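Local coordinates for beta-galactosidase (Trichoderma reesei, PDB 3OG2) that hydrolyses terminal non-reducing beta-D-galactose residues of beta-D-galactosides as a glycoside hydrolase of family 35, at the glycan on Asn607. Sequence-based numbering; all coordinates share one arbitrary frame.

The glycan on Asn607. Residues 297, 300-302, 305, 354-355, 357, 360, 420, 446, 552-553, 556-557, 588, 607-608. With NAG (2-acetamido-2-deoxy-beta-D-glucopyranose), chain B; NAG (2-acetamido-2-deoxy-beta-D-glucopyranose), chain C; BMA (beta-D-mannopyranose), chain H; MAN (alpha-D-mannopyranose), chain D; MAN (alpha-D-mannopyranose), chain E; MAN (alpha-D-mannopyranose), chain F; MAN (alpha-D-mannopyranose), chain G.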
ATOM      1  N   ALA A 297       4.232  -5.025 -13.481  1.00 10.08           N
ATOM      2  CA  ALA A 297       4.938  -5.943 -14.400  1.00 10.37           C
ATOM      3  C   ALA A 297       6.414  -6.026 -13.992  1.00  9.88           C
ATOM      4  O   ALA A 297       6.985  -7.096 -14.177  1.00 12.82           O
ATOM      5  CB  ALA A 297       4.801  -5.474 -15.826  1.00 12.00           C
ATOM      6  N   ASN A 300       6.675  -8.319 -10.313  1.00  8.65           N
ATOM      7  CA  ASN A 300       5.622  -9.307 -10.627  1.00  7.94           C
ATOM      8  C   ASN A 300       5.818 -10.611  -9.881  1.00  7.50           C
ATOM      9  O   ASN A 300       6.597 -10.695  -8.908  1.00  8.42           O
ATOM     10  CB  ASN A 300       5.593  -9.460 -12.153  1.00  9.90           C
ATOM     11  CG  ASN A 300       6.811 -10.218 -12.689  1.00 10.34           C
ATOM     12  OD1 ASN A 300       7.763 -10.457 -11.965  1.00 10.56           O
ATOM     13  ND2 ASN A 300       6.750 -10.598 -13.945  1.00 12.98           N
ATOM     14  N   HIS A 301       5.116 -11.666 -10.295  1.00  7.95           N
ATOM     15  CA  HIS A 301       5.238 -12.947  -9.579  1.00  7.98           C
ATOM     16  C   HIS A 301       6.638 -13.538  -9.662  1.00  7.55           C
ATOM     17  O   HIS A 301       7.070 -14.290  -8.781  1.00  8.82           O
ATOM     18  CB  HIS A 301       4.165 -13.925 -10.122  1.00  8.69           C
ATOM     19  CG  HIS A 301       4.395 -14.348 -11.519  1.00  8.69           C
ATOM     20  ND1 HIS A 301       4.070 -13.608 -12.633  1.00 10.80           N
ATOM     21  CD2 HIS A 301       4.944 -15.519 -11.958  1.00  9.28           C
ATOM     22  CE1 HIS A 301       4.434 -14.324 -13.733  1.00 10.85           C
ATOM     23  NE2 HIS A 301       4.962 -15.469 -13.342  1.00 13.32           N
ATOM     24  N   GLU A 302       7.345 -13.239 -10.767  1.00  7.75           N
ATOM     25  CA  GLU A 302       8.708 -13.733 -10.950  1.00  7.46           C
ATOM     26  C   GLU A 302       9.648 -13.063  -9.953  1.00  7.35           C
ATOM     27  O   GLU A 302      10.496 -13.703  -9.335  1.00  8.14           O
ATOM     28  CB  GLU A 302       9.194 -13.499 -12.386  1.00  8.73           C
ATOM     29  CG  GLU A 302       8.375 -14.330 -13.364  1.00 10.74           C
ATOM     30  CD  GLU A 302       8.686 -14.056 -14.812  1.00 15.15           C
ATOM     31  OE1 GLU A 302       9.015 -12.886 -15.121  1.00 18.69           O
ATOM     32  OE2 GLU A 302       8.517 -14.977 -15.632  1.00 19.22           O
ATOM     33  N   ARG A 305       9.026 -14.737  -6.578  1.00  8.06           N
ATOM     34  CA  ARG A 305       9.606 -16.070  -6.244  1.00  9.92           C
ATOM     35  C   ARG A 305      11.129 -15.984  -6.206  1.00  9.31           C
ATOM     36  O   ARG A 305      11.706 -16.657  -5.330  1.00 10.35           O
ATOM     37  CB  ARG A 305       9.049 -17.118  -7.146  1.00 14.07           C
ATOM     38  CG  ARG A 305       9.410 -16.885  -8.588  1.00 13.07           C
ATOM     39  CD  ARG A 305       8.329 -17.603  -9.467  1.00 13.09           C
ATOM     40  NE  ARG A 305       8.842 -17.587 -10.826  1.00 10.96           N
ATOM     41  CZ  ARG A 305       8.200 -18.058 -11.906  1.00 10.90           C
ATOM     42  NH1 ARG A 305       6.954 -18.566 -11.864  1.00 11.85           N
ATOM     43  NH2 ARG A 305       8.846 -18.004 -13.075  1.00 11.13           N
ATOM     44  N   ILE A 354      -7.744  -9.007  -6.259  1.00  7.27           N
ATOM     45  CA  ILE A 354      -6.621  -9.925  -6.042  1.00  7.77           C
ATOM     46  C   ILE A 354      -6.487 -10.880  -7.217  1.00  8.88           C
ATOM     47  O   ILE A 354      -6.284 -12.082  -7.113  1.00 11.82           O
ATOM     48  CB  ILE A 354      -6.813 -10.690  -4.721  1.00  7.50           C
ATOM     49  CG1 ILE A 354      -8.174 -11.418  -4.640  1.00  9.44           C
ATOM     50  CG2 ILE A 354      -6.612  -9.708  -3.572  1.00  9.01           C
ATOM     51  CD1 ILE A 354      -8.237 -12.388  -3.489  1.00  9.42           C
ATOM     52  N   ASP A 355      -6.581 -10.288  -8.427  1.00  8.03           N
ATOM     53  CA  ASP A 355      -6.397 -11.052  -9.633  1.00  9.32           C
ATOM     54  C   ASP A 355      -4.964 -11.043 -10.124  1.00 10.47           C
ATOM     55  O   ASP A 355      -4.626 -11.889 -10.969  1.00 15.51           O
ATOM     56  CB  ASP A 355      -7.303 -10.464 -10.731  1.00 12.40           C
ATOM     57  CG  ASP A 355      -6.812  -9.057 -11.042  1.00 15.84           C
ATOM     58  OD1 ASP A 355      -6.806  -8.158 -10.216  1.00 12.09           O
ATOM     59  OD2 ASP A 355      -6.327  -8.756 -12.191  1.00 19.60           O
ATOM     60  N   GLU A 357      -1.254 -12.055 -10.815  1.00  8.36           N
ATOM     61  CA  GLU A 357      -0.604 -13.351 -10.541  1.00  7.84           C
ATOM     62  C   GLU A 357       0.272 -13.299  -9.300  1.00  7.09           C
ATOM     63  O   GLU A 357       0.396 -14.276  -8.555  1.00  8.38           O
ATOM     64  CB  GLU A 357       0.186 -13.775 -11.760  1.00  8.56           C
ATOM     65  CG  GLU A 357       0.696 -15.224 -11.616  1.00  9.91           C
ATOM     66  CD  GLU A 357       1.025 -15.923 -12.939  1.00  9.26           C
ATOM     67  OE1 GLU A 357       0.536 -15.500 -14.038  1.00  9.85           O
ATOM     68  OE2 GLU A 357       1.756 -16.920 -12.898  1.00  9.16           O
ATOM     69  N   SER A 360      -1.322 -14.631  -6.133  1.00  6.69           N
ATOM     70  CA  SER A 360      -1.411 -16.086  -5.930  1.00  7.37           C
ATOM     71  C   SER A 360      -0.047 -16.678  -5.647  1.00  6.73           C
ATOM     72  O   SER A 360       0.054 -17.616  -4.838  1.00  8.13           O
ATOM     73  CB  SER A 360      -2.035 -16.726  -7.170  1.00  9.44           C
ATOM     74  OG  SER A 360      -3.336 -16.156  -7.410  1.00  9.53           O
ATOM     75  N   THR A 420      16.131 -21.784 -19.214  1.00 15.79           N
ATOM     76  CA  THR A 420      15.799 -22.988 -18.465  1.00 14.25           C
ATOM     77  C   THR A 420      17.047 -23.813 -18.207  1.00 14.78           C
ATOM     78  O   THR A 420      17.856 -24.058 -19.103  1.00 21.43           O
ATOM     79  CB  THR A 420      14.762 -23.855 -19.210  1.00 17.68           C
ATOM     80  OG1 THR A 420      13.529 -23.125 -19.247  1.00 20.77           O
ATOM     81  CG2 THR A 420      14.420 -25.103 -18.444  1.00 20.01           C
ATOM     82  N   THR A 446      13.018 -23.210 -14.665  1.00 11.01           N
ATOM     83  CA  THR A 446      12.693 -22.369 -15.831  1.00 11.32           C
ATOM     84  C   THR A 446      13.046 -20.922 -15.547  1.00 10.57           C
ATOM     85  O   THR A 446      13.604 -20.600 -14.455  1.00 11.83           O
ATOM     86  CB  THR A 446      11.207 -22.541 -16.213  1.00 13.03           C
ATOM     87  OG1 THR A 446      10.366 -22.057 -15.155  1.00 13.33           O
ATOM     88  CG2 THR A 446      10.885 -24.023 -16.423  1.00 14.58           C
ATOM     89  N   ARG A 552       1.774 -25.555 -10.487  1.00  9.55           N
ATOM     90  CA  ARG A 552       1.717 -24.247  -9.824  1.00  9.22           C
ATOM     91  C   ARG A 552       0.426 -23.527 -10.100  1.00  8.64           C
ATOM     92  O   ARG A 552      -0.176 -22.937  -9.209  1.00  9.50           O
ATOM     93  CB  ARG A 552       2.872 -23.374 -10.366  1.00 11.28           C
ATOM     94  CG  ARG A 552       2.877 -22.027  -9.681  1.00 12.23           C
ATOM     95  CD  ARG A 552       3.821 -21.055 -10.424  1.00 17.55           C
ATOM     96  NE  ARG A 552       5.230 -21.422 -10.269  1.00 17.20           N
ATOM     97  CZ  ARG A 552       6.102 -21.899 -11.127  1.00 17.90           C
ATOM     98  NH1 ARG A 552       5.828 -22.147 -12.433  1.00 29.90           N
ATOM     99  NH2 ARG A 552       7.317 -22.132 -10.665  1.00 18.71           N
ATOM    100  N   ASN A 553      -0.020 -23.532 -11.365  1.00  9.94           N
ATOM    101  CA  ASN A 553      -1.219 -22.770 -11.683  1.00  9.70           C
ATOM    102  C   ASN A 553      -2.446 -23.388 -11.022  1.00  9.75           C
ATOM    103  O   ASN A 553      -3.357 -22.614 -10.720  1.00 11.82           O
ATOM    104  CB  ASN A 553      -1.393 -22.668 -13.202  1.00 11.08           C
ATOM    105  CG  ASN A 553      -0.331 -21.754 -13.761  1.00 10.60           C
ATOM    106  OD1 ASN A 553       0.813 -22.150 -13.990  1.00 15.27           O
ATOM    107  ND2 ASN A 553      -0.698 -20.503 -14.031  1.00 11.26           N
ATOM    108  N   TYR A 556      -2.310 -22.188  -7.273  1.00  7.88           N
ATOM    109  CA  TYR A 556      -2.768 -20.807  -7.109  1.00  7.89           C
ATOM    110  C   TYR A 556      -4.225 -20.756  -6.654  1.00  7.71           C
ATOM    111  O   TYR A 556      -4.627 -19.761  -6.054  1.00  9.13           O
ATOM    112  CB  TYR A 556      -2.735 -20.128  -8.468  1.00  8.84           C
ATOM    113  CG  TYR A 556      -1.392 -19.617  -8.947  1.00  7.97           C
ATOM    114  CD1 TYR A 556      -0.259 -19.507  -8.155  1.00  8.24           C
ATOM    115  CD2 TYR A 556      -1.323 -19.191 -10.296  1.00  8.27           C
ATOM    116  CE1 TYR A 556       0.940 -19.002  -8.693  1.00  8.54           C
ATOM    117  CE2 TYR A 556      -0.145 -18.658 -10.819  1.00  9.06           C
ATOM    118  CZ  TYR A 556       0.986 -18.574 -10.012  1.00  8.53           C
ATOM    119  OH  TYR A 556       2.146 -18.045 -10.525  1.00  8.93           O
ATOM    120  N   ASN A 557      -5.012 -21.789  -6.945  1.00  7.56           N
ATOM    121  CA  ASN A 557      -6.428 -21.762  -6.567  1.00  8.34           C
ATOM    122  C   ASN A 557      -6.748 -22.497  -5.283  1.00  7.75           C
ATOM    123  O   ASN A 557      -7.922 -22.678  -4.967  1.00  9.13           O
ATOM    124  CB  ASN A 557      -7.268 -22.400  -7.723  1.00 10.91           C
ATOM    125  CG  ASN A 557      -7.085 -21.578  -8.996  1.00 12.73           C
ATOM    126  OD1 ASN A 557      -7.305 -20.376  -9.117  1.00 15.16           O
ATOM    127  ND2 ASN A 557      -6.669 -22.328 -10.013  1.00 20.99           N
ATOM    128  N   TYR A 588     -12.065 -17.510  -6.077  1.00  8.87           N
ATOM    129  CA  TYR A 588     -11.247 -16.314  -6.216  1.00  8.37           C
ATOM    130  C   TYR A 588     -10.684 -15.844  -4.881  1.00  8.05           C
ATOM    131  O   TYR A 588      -9.597 -15.256  -4.818  1.00  8.70           O
ATOM    132  CB  TYR A 588     -12.117 -15.256  -6.831  1.00  8.87           C
ATOM    133  CG  TYR A 588     -11.629 -13.830  -6.862  1.00  8.74           C
ATOM    134  CD1 TYR A 588     -10.726 -13.330  -7.804  1.00  8.78           C
ATOM    135  CD2 TYR A 588     -12.152 -12.950  -5.909  1.00  8.89           C
ATOM    136  CE1 TYR A 588     -10.317 -12.015  -7.816  1.00  9.63           C
ATOM    137  CE2 TYR A 588     -11.776 -11.610  -5.912  1.00 10.65           C
ATOM    138  CZ  TYR A 588     -10.849 -11.170  -6.861  1.00  9.58           C
ATOM    139  OH  TYR A 588     -10.489  -9.844  -6.867  1.00 11.39           O
ATOM    140  N   ASN A 607     -15.122 -14.849  -8.882  1.00 10.79           N
ATOM    141  CA  ASN A 607     -15.134 -13.916 -10.018  1.00  9.88           C
ATOM    142  C   ASN A 607     -15.388 -14.680 -11.327  1.00 10.49           C
ATOM    143  O   ASN A 607     -15.668 -14.020 -12.351  1.00 12.95           O
ATOM    144  CB  ASN A 607     -13.864 -13.087 -10.142  1.00 10.81           C
ATOM    145  CG  ASN A 607     -12.643 -13.916 -10.540  1.00  9.47           C
ATOM    146  OD1 ASN A 607     -12.570 -15.116 -10.262  1.00 10.32           O
ATOM    147  ND2 ASN A 607     -11.704 -13.249 -11.209  1.00 10.44           N
ATOM    148  N   VAL A 608     -15.321 -16.001 -11.278  1.00 12.08           N
ATOM    149  CA  VAL A 608     -15.597 -16.855 -12.418  1.00 11.58           C
ATOM    150  C   VAL A 608     -16.269 -18.093 -11.840  1.00 11.56           C
ATOM    151  O   VAL A 608     -16.198 -18.430 -10.647  1.00 12.69           O
ATOM    152  CB  VAL A 608     -14.350 -17.275 -13.194  1.00 12.59           C
ATOM    153  CG1 VAL A 608     -13.698 -16.068 -13.797  1.00 17.01           C
ATOM    154  CG2 VAL A 608     -13.389 -18.068 -12.307  1.00 13.08           C
TER
HETATM  155  C1  NAG B   1     -10.619 -13.974 -11.772  1.00 11.13           C
HETATM  156  C2  NAG B   1     -10.040 -13.113 -12.933  1.00 11.55           C
HETATM  157  C3  NAG B   1      -8.817 -13.799 -13.533  1.00 11.48           C
HETATM  158  C4  NAG B   1      -7.773 -14.021 -12.384  1.00  9.53           C
HETATM  159  C5  NAG B   1      -8.460 -14.786 -11.226  1.00  9.64           C
HETATM  160  C6  NAG B   1      -7.533 -14.848 -10.012  1.00  9.77           C
HETATM  161  C7  NAG B   1     -11.897 -12.010 -14.082  1.00 19.65           C
HETATM  162  C8  NAG B   1     -12.860 -12.089 -15.225  1.00 24.89           C
HETATM  163  N2  NAG B   1     -11.042 -13.033 -13.973  1.00 14.79           N
HETATM  164  O3  NAG B   1      -8.239 -12.877 -14.472  1.00 14.95           O
HETATM  165  O4  NAG B   1      -6.772 -14.895 -12.898  1.00  9.37           O
HETATM  166  O5  NAG B   1      -9.573 -14.005 -10.793  1.00 10.82           O
HETATM  167  O6  NAG B   1      -8.108 -15.766  -9.087  1.00 10.10           O
HETATM  168  O7  NAG B   1     -11.946 -11.128 -13.206  1.00 22.16           O
HETATM  169  C1  NAG C   2      -5.521 -14.315 -13.039  1.00 10.12           C
HETATM  170  C2  NAG C   2      -4.516 -15.447 -13.202  1.00  9.46           C
HETATM  171  C3  NAG C   2      -3.137 -14.913 -13.524  1.00  8.90           C
HETATM  172  C4  NAG C   2      -3.217 -13.993 -14.754  1.00  9.80           C
HETATM  173  C5  NAG C   2      -4.267 -12.894 -14.484  1.00  9.67           C
HETATM  174  C6  NAG C   2      -4.519 -12.004 -15.690  1.00 11.58           C
HETATM  175  C7  NAG C   2      -5.120 -17.321 -11.724  1.00 10.63           C
HETATM  176  C8  NAG C   2      -5.165 -17.812 -10.306  1.00 11.86           C
HETATM  177  N2  NAG C   2      -4.454 -16.189 -11.926  1.00 10.18           N
HETATM  178  O3  NAG C   2      -2.233 -15.956 -13.725  1.00 10.77           O
HETATM  179  O4  NAG C   2      -1.936 -13.373 -14.904  1.00  9.72           O
HETATM  180  O5  NAG C   2      -5.520 -13.557 -14.233  1.00 10.03           O
HETATM  181  O6  NAG C   2      -4.814 -12.770 -16.845  1.00 15.42           O
HETATM  182  O7  NAG C   2      -5.788 -17.863 -12.616  1.00 13.23           O
HETATM  183  C1  BMA H   3      -1.481 -13.319 -16.160  1.00 10.50           C
HETATM  184  C2  BMA H   3      -0.158 -12.542 -16.206  1.00 10.68           C
HETATM  185  C3  BMA H   3       0.378 -12.564 -17.641  1.00 12.73           C
HETATM  186  C4  BMA H   3       0.525 -14.005 -18.148  1.00 12.94           C
HETATM  187  C5  BMA H   3      -0.840 -14.723 -17.986  1.00 12.29           C
HETATM  188  C6  BMA H   3      -0.833 -16.161 -18.443  1.00 12.31           C
HETATM  189  O2  BMA H   3       0.795 -13.089 -15.276  1.00 12.55           O
HETATM  190  O3  BMA H   3       1.664 -11.956 -17.626  1.00 17.77           O
HETATM  191  O4  BMA H   3       0.848 -13.927 -19.549  1.00 15.94           O
HETATM  192  O5  BMA H   3      -1.248 -14.685 -16.588  1.00 10.61           O
HETATM  193  O6  BMA H   3       0.320 -16.845 -17.877  1.00 11.37           O
HETATM  194  C1  MAN D   4       0.079 -17.545 -16.653  1.00 10.14           C
HETATM  195  C2  MAN D   4       1.459 -17.917 -16.132  1.00  9.51           C
HETATM  196  C3  MAN D   4       2.114 -18.860 -17.170  1.00 10.54           C
HETATM  197  C4  MAN D   4       1.209 -20.101 -17.378  1.00 11.80           C
HETATM  198  C5  MAN D   4      -0.171 -19.616 -17.881  1.00 12.71           C
HETATM  199  C6  MAN D   4      -1.130 -20.808 -17.978  1.00 14.31           C
HETATM  200  O2  MAN D   4       1.305 -18.581 -14.888  1.00 10.19           O
HETATM  201  O3  MAN D   4       3.366 -19.313 -16.577  1.00 10.96           O
HETATM  202  O4  MAN D   4       1.797 -20.915 -18.370  1.00 14.40           O
HETATM  203  O5  MAN D   4      -0.700 -18.715 -16.903  1.00 11.13           O
HETATM  204  O6  MAN D   4      -2.355 -20.378 -18.593  1.00 22.44           O
HETATM  205  C1  MAN E   5       4.471 -19.422 -17.565  1.00 11.01           C
HETATM  206  C2  MAN E   5       5.562 -20.063 -16.729  1.00 11.12           C
HETATM  207  C3  MAN E   5       6.018 -19.163 -15.578  1.00 11.78           C
HETATM  208  C4  MAN E   5       6.403 -17.810 -16.163  1.00 11.64           C
HETATM  209  C5  MAN E   5       5.201 -17.200 -16.904  1.00 13.25           C
HETATM  210  C6  MAN E   5       5.635 -15.901 -17.627  1.00 17.89           C
HETATM  211  O2  MAN E   5       6.641 -20.269 -17.627  1.00 14.52           O
HETATM  212  O3  MAN E   5       7.116 -19.738 -14.905  1.00 12.34           O
HETATM  213  O4  MAN E   5       6.737 -16.957 -15.096  1.00 11.38           O
HETATM  214  O5  MAN E   5       4.819 -18.116 -17.927  1.00 11.79           O
HETATM  215  O6  MAN E   5       4.488 -15.258 -18.157  1.00 28.81           O
HETATM  216  C1  MAN F   6       6.528 -21.684 -18.099  1.00 20.70           C
HETATM  217  C2  MAN F   6       7.940 -22.120 -18.409  1.00 24.90           C
HETATM  218  C3  MAN F   6       8.474 -21.179 -19.526  1.00 26.63           C
HETATM  219  C4  MAN F   6       7.508 -21.219 -20.727  1.00 25.37           C
HETATM  220  C5  MAN F   6       6.150 -20.684 -20.218  1.00 31.85           C
HETATM  221  C6  MAN F   6       5.102 -20.603 -21.330  1.00 47.02           C
HETATM  222  O2  MAN F   6       7.933 -23.430 -18.917  1.00 34.52           O
HETATM  223  O3  MAN F   6       9.664 -21.812 -19.988  1.00 33.87           O
HETATM  224  O4  MAN F   6       7.949 -20.365 -21.727  1.00 38.22           O
HETATM  225  O5  MAN F   6       5.761 -21.701 -19.299  1.00 26.83           O
HETATM  226  O6  MAN F   6       5.194 -21.859 -21.979  1.00 52.15           O
HETATM  227  C1  MAN G   7       2.142 -10.944 -18.364  1.00 18.22           C
HETATM  228  C2  MAN G   7       3.700 -10.938 -18.405  1.00 20.16           C
HETATM  229  C3  MAN G   7       4.200 -10.733 -16.949  1.00 24.69           C
HETATM  230  C4  MAN G   7       3.706  -9.393 -16.386  1.00 20.39           C
HETATM  231  C5  MAN G   7       2.172  -9.344 -16.488  1.00 20.22           C
HETATM  232  C6  MAN G   7       1.779  -7.846 -16.268  1.00 21.93           C
HETATM  233  O2  MAN G   7       4.132  -9.913 -19.252  1.00 27.11           O
HETATM  234  O3  MAN G   7       5.633 -10.587 -16.912  1.00 26.35           O
HETATM  235  O4  MAN G   7       3.992  -9.428 -14.971  1.00 19.22           O
HETATM  236  O5  MAN G   7       1.700  -9.755 -17.761  1.00 20.79           O
HETATM  237  O6  MAN G   7       0.354  -7.915 -16.049  1.00 23.49           O
HETATM  238  O   HOH W   1      -7.430 -14.762  -6.496  1.00 10.35           O
HETATM  239  O   HOH W   2     -10.536 -16.942  -9.674  1.00 11.19           O
HETATM  240  O   HOH W   3      -3.753 -14.666  -9.634  1.00 11.39           O
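Glu357 reaches out beneath the branch point of this high-mannose N-glycan, with CG anti to the backbone N (chi1 -171°) and the chain extended, so that its carboxylate meets three sugars at once. Glu357 OE1 accepts from the O3 hydroxyl of NAG (chain C) at 2.8 Å and from BMA O2, both arriving from above the carboxylate plane. Glu357 OE2 takes MAN (chain D) O2 at 2.6 Å on its syn lone pair, while the phenol OH of Tyr556 donates to the anti lone pair, on the side away from OE1, which would help fix the rotation of the group. MAN (chain D) O2 also accepts a nearly straight, in-plane N-H from Asn553 ND2 (2.9 Å, 170° at H).

Further along this arm, Arg305 meets MAN (chain E) end-on, NH1 and NH2 both donating to its O3 close to the guanidinium plane, the nearer being NH2 at 3.1 Å. MAN (chain E) O4 donates to Glu302 OE2 (2.7 Å) and pairs with His301 NE2 (2.9 Å), whose imidazole lies with one face over Glu302 CG and the other over Glu357 OE2. The Glu357 carboxylate oxygen over the ring centre could favour a protonated histidine. On the other arm, Asn300 ND2 gives an in-plane hydrogen bond to MAN (chain G) O4 at 3.2 Å. MAN (chain F), packed loosely against Thr446, is poorly ordered.

At the root, Asn607 ND2 is covalently bonded to C1 of NAG (chain B), and Tyr588 brings CD1 up to O5 of NAG (chain B). The glycan thus runs from the loop after strand 599-605 across the N-terminal ends of helices 357-370 and 301-313 and past helix 552-555, bridging segments of the family 35 catalytic region and later domains.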